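Local coordinates for protein endo-1,4-beta-xylanase (PDB 3KST) that probably hydrolyses O-glycosidic bonds in xylan as a family 43 glycoside hydrolase and binds a calcium ion, at residues His267-Ala272 with Gln276-Tyr281. Residues are numbered along the deposited sequence; the frame is centred on the assembly and turned at random.
Sequences HAHWSA and QPRTSY
With chi1 at 73°, the His267 ring is tucked over its own backbone, and Arg278, its chain bent at chi3 (-67°), extends alongside it. Arg278 CD sits over one face of the His267 ring, 4.0 Å from its centroid, a CH-pi contact that suits the long aliphatic part of an arginine. Beyond it the guanidinium is steeply inclined to the ring, with Arg278 NH1 3.4 Å from His267 CE1. His267 ND1 bonds to the backbone N of Asp26, the predicted proton acceptor, so the pair borders the probable active site. Ala268 and Thr279 form an antiparallel hydrogen-bonded pair: Ala268 N reaches Thr279 O at 3.0 Å, and the return bond is weak. Small Ala268 leaves room for the Tyr281 ring, whose CE2 lies 3.9 Å from Ala268 CB. One water joins His269 O, Thr279 OG1 and Tyr281 OH, lying near the tyrosine ring plane. Pro277 CD lies over one face of the flat Trp270 indole, toward its rim, 3.8 Å from Trp270 CE3, and Thr279 CG2 meets the edge; an alanine here would probably cost the cis-proline Pro277 the ring against which its CD lies, and the Thr279 methyl its contact with the indole edge. The contact closes the hairpin of strands 262-268 and 279-287, flanked by strands 250-256 and 293-305 within one blade of the family's five-bladed beta-propeller.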
# COMPACT_ATOMS: atom_id res chain seq x y z
N HIS A 267 -9.20 0.02 0.56
CA HIS A 267 -10.26 0.44 -0.35
C HIS A 267 -11.37 -0.61 -0.41
O HIS A 267 -11.24 -1.74 0.06
CB HIS A 267 -9.74 0.78 -1.76
CG HIS A 267 -9.33 -0.39 -2.58
ND1 HIS A 267 -8.06 -0.53 -3.08
CD2 HIS A 267 -10.02 -1.48 -3.00
CE1 HIS A 267 -7.98 -1.65 -3.78
NE2 HIS A 267 -9.15 -2.25 -3.73
N ALA A 268 -12.47 -0.21 -1.05
CA ALA A 268 -13.58 -1.10 -1.32
C ALA A 268 -14.26 -0.59 -2.59
O ALA A 268 -14.03 0.54 -3.01
CB ALA A 268 -14.54 -1.09 -0.16
N HIS A 269 -15.07 -1.43 -3.23
CA HIS A 269 -15.86 -0.99 -4.37
C HIS A 269 -16.78 0.17 -3.98
O HIS A 269 -17.06 0.38 -2.77
CB HIS A 269 -16.72 -2.12 -4.95
CG HIS A 269 -15.94 -3.23 -5.57
ND1 HIS A 269 -16.47 -4.49 -5.77
CD2 HIS A 269 -14.65 -3.29 -5.99
CE1 HIS A 269 -15.55 -5.27 -6.32
NE2 HIS A 269 -14.43 -4.56 -6.47
N TRP A 270 -17.17 0.96 -4.98
CA TRP A 270 -18.10 2.07 -4.79
C TRP A 270 -19.37 1.60 -4.06
O TRP A 270 -19.84 2.26 -3.14
CB TRP A 270 -18.44 2.74 -6.11
CG TRP A 270 -19.49 3.73 -5.99
CD1 TRP A 270 -20.77 3.59 -6.41
CD2 TRP A 270 -19.42 5.00 -5.33
NE1 TRP A 270 -21.50 4.70 -6.09
CE2 TRP A 270 -20.70 5.58 -5.42
CE3 TRP A 270 -18.40 5.72 -4.69
CZ2 TRP A 270 -21.00 6.84 -4.88
CZ3 TRP A 270 -18.69 6.96 -4.15
CH2 TRP A 270 -20.00 7.51 -4.27
N SER A 271 -19.86 0.43 -4.43
CA SER A 271 -21.07 -0.16 -3.84
C SER A 271 -21.17 -1.59 -4.35
O SER A 271 -20.35 -2.00 -5.17
CB SER A 271 -22.29 0.61 -4.34
OG SER A 271 -22.39 0.46 -5.74
N ALA A 272 -22.19 -2.34 -3.91
CA ALA A 272 -22.44 -3.70 -4.42
C ALA A 272 -22.74 -3.76 -5.94
O ALA A 272 -22.45 -4.78 -6.58
CB ALA A 272 -23.59 -4.38 -3.64
N GLN A 276 -16.45 1.10 -9.71
CA GLN A 276 -15.87 2.44 -9.79
C GLN A 276 -16.75 3.59 -9.28
O GLN A 276 -17.92 3.66 -9.64
CB GLN A 276 -15.53 2.84 -11.21
CG GLN A 276 -14.52 2.04 -11.94
CD GLN A 276 -14.19 2.72 -13.27
OE1 GLN A 276 -13.56 3.79 -13.30
NE2 GLN A 276 -14.63 2.11 -14.36
N PRO A 277 -16.16 4.58 -8.58
CA PRO A 277 -14.76 4.69 -8.21
C PRO A 277 -14.54 4.00 -6.86
O PRO A 277 -15.40 4.09 -5.98
CB PRO A 277 -14.53 6.20 -8.14
CG PRO A 277 -15.83 6.77 -7.74
CD PRO A 277 -16.91 5.78 -8.17
N ARG A 278 -13.45 3.26 -6.71
CA ARG A 278 -13.11 2.74 -5.39
C ARG A 278 -12.77 3.91 -4.44
O ARG A 278 -12.26 4.96 -4.87
CB ARG A 278 -11.96 1.74 -5.47
CG ARG A 278 -12.33 0.45 -6.21
CD ARG A 278 -11.10 -0.39 -6.51
NE ARG A 278 -10.26 0.33 -7.49
CZ ARG A 278 -8.97 0.07 -7.76
NH1 ARG A 278 -8.31 -0.91 -7.13
NH2 ARG A 278 -8.35 0.82 -8.67
N THR A 279 -13.10 3.72 -3.16
CA THR A 279 -12.85 4.70 -2.09
C THR A 279 -12.29 3.97 -0.89
O THR A 279 -12.39 2.74 -0.81
CB THR A 279 -14.12 5.51 -1.74
OG1 THR A 279 -14.98 4.74 -0.89
CG2 THR A 279 -14.88 5.95 -3.03
N SER A 280 -11.70 4.72 0.05
CA SER A 280 -10.98 4.13 1.16
C SER A 280 -11.62 4.31 2.52
O SER A 280 -12.39 5.24 2.73
CB SER A 280 -9.53 4.60 1.14
OG SER A 280 -8.87 3.99 0.04
N TYR A 281 -11.30 3.36 3.40
CA TYR A 281 -11.90 3.17 4.74
C TYR A 281 -10.81 2.74 5.72
O TYR A 281 -9.74 2.30 5.32
CB TYR A 281 -12.98 2.08 4.67
CG TYR A 281 -14.13 2.43 3.74
CD1 TYR A 281 -15.19 3.20 4.19
CD2 TYR A 281 -14.13 2.02 2.39
CE1 TYR A 281 -16.23 3.55 3.34
CE2 TYR A 281 -15.15 2.36 1.52
CZ TYR A 281 -16.21 3.15 2.02
OH TYR A 281 -17.24 3.49 1.18
O HOH W 1 -16.87 2.84 -1.43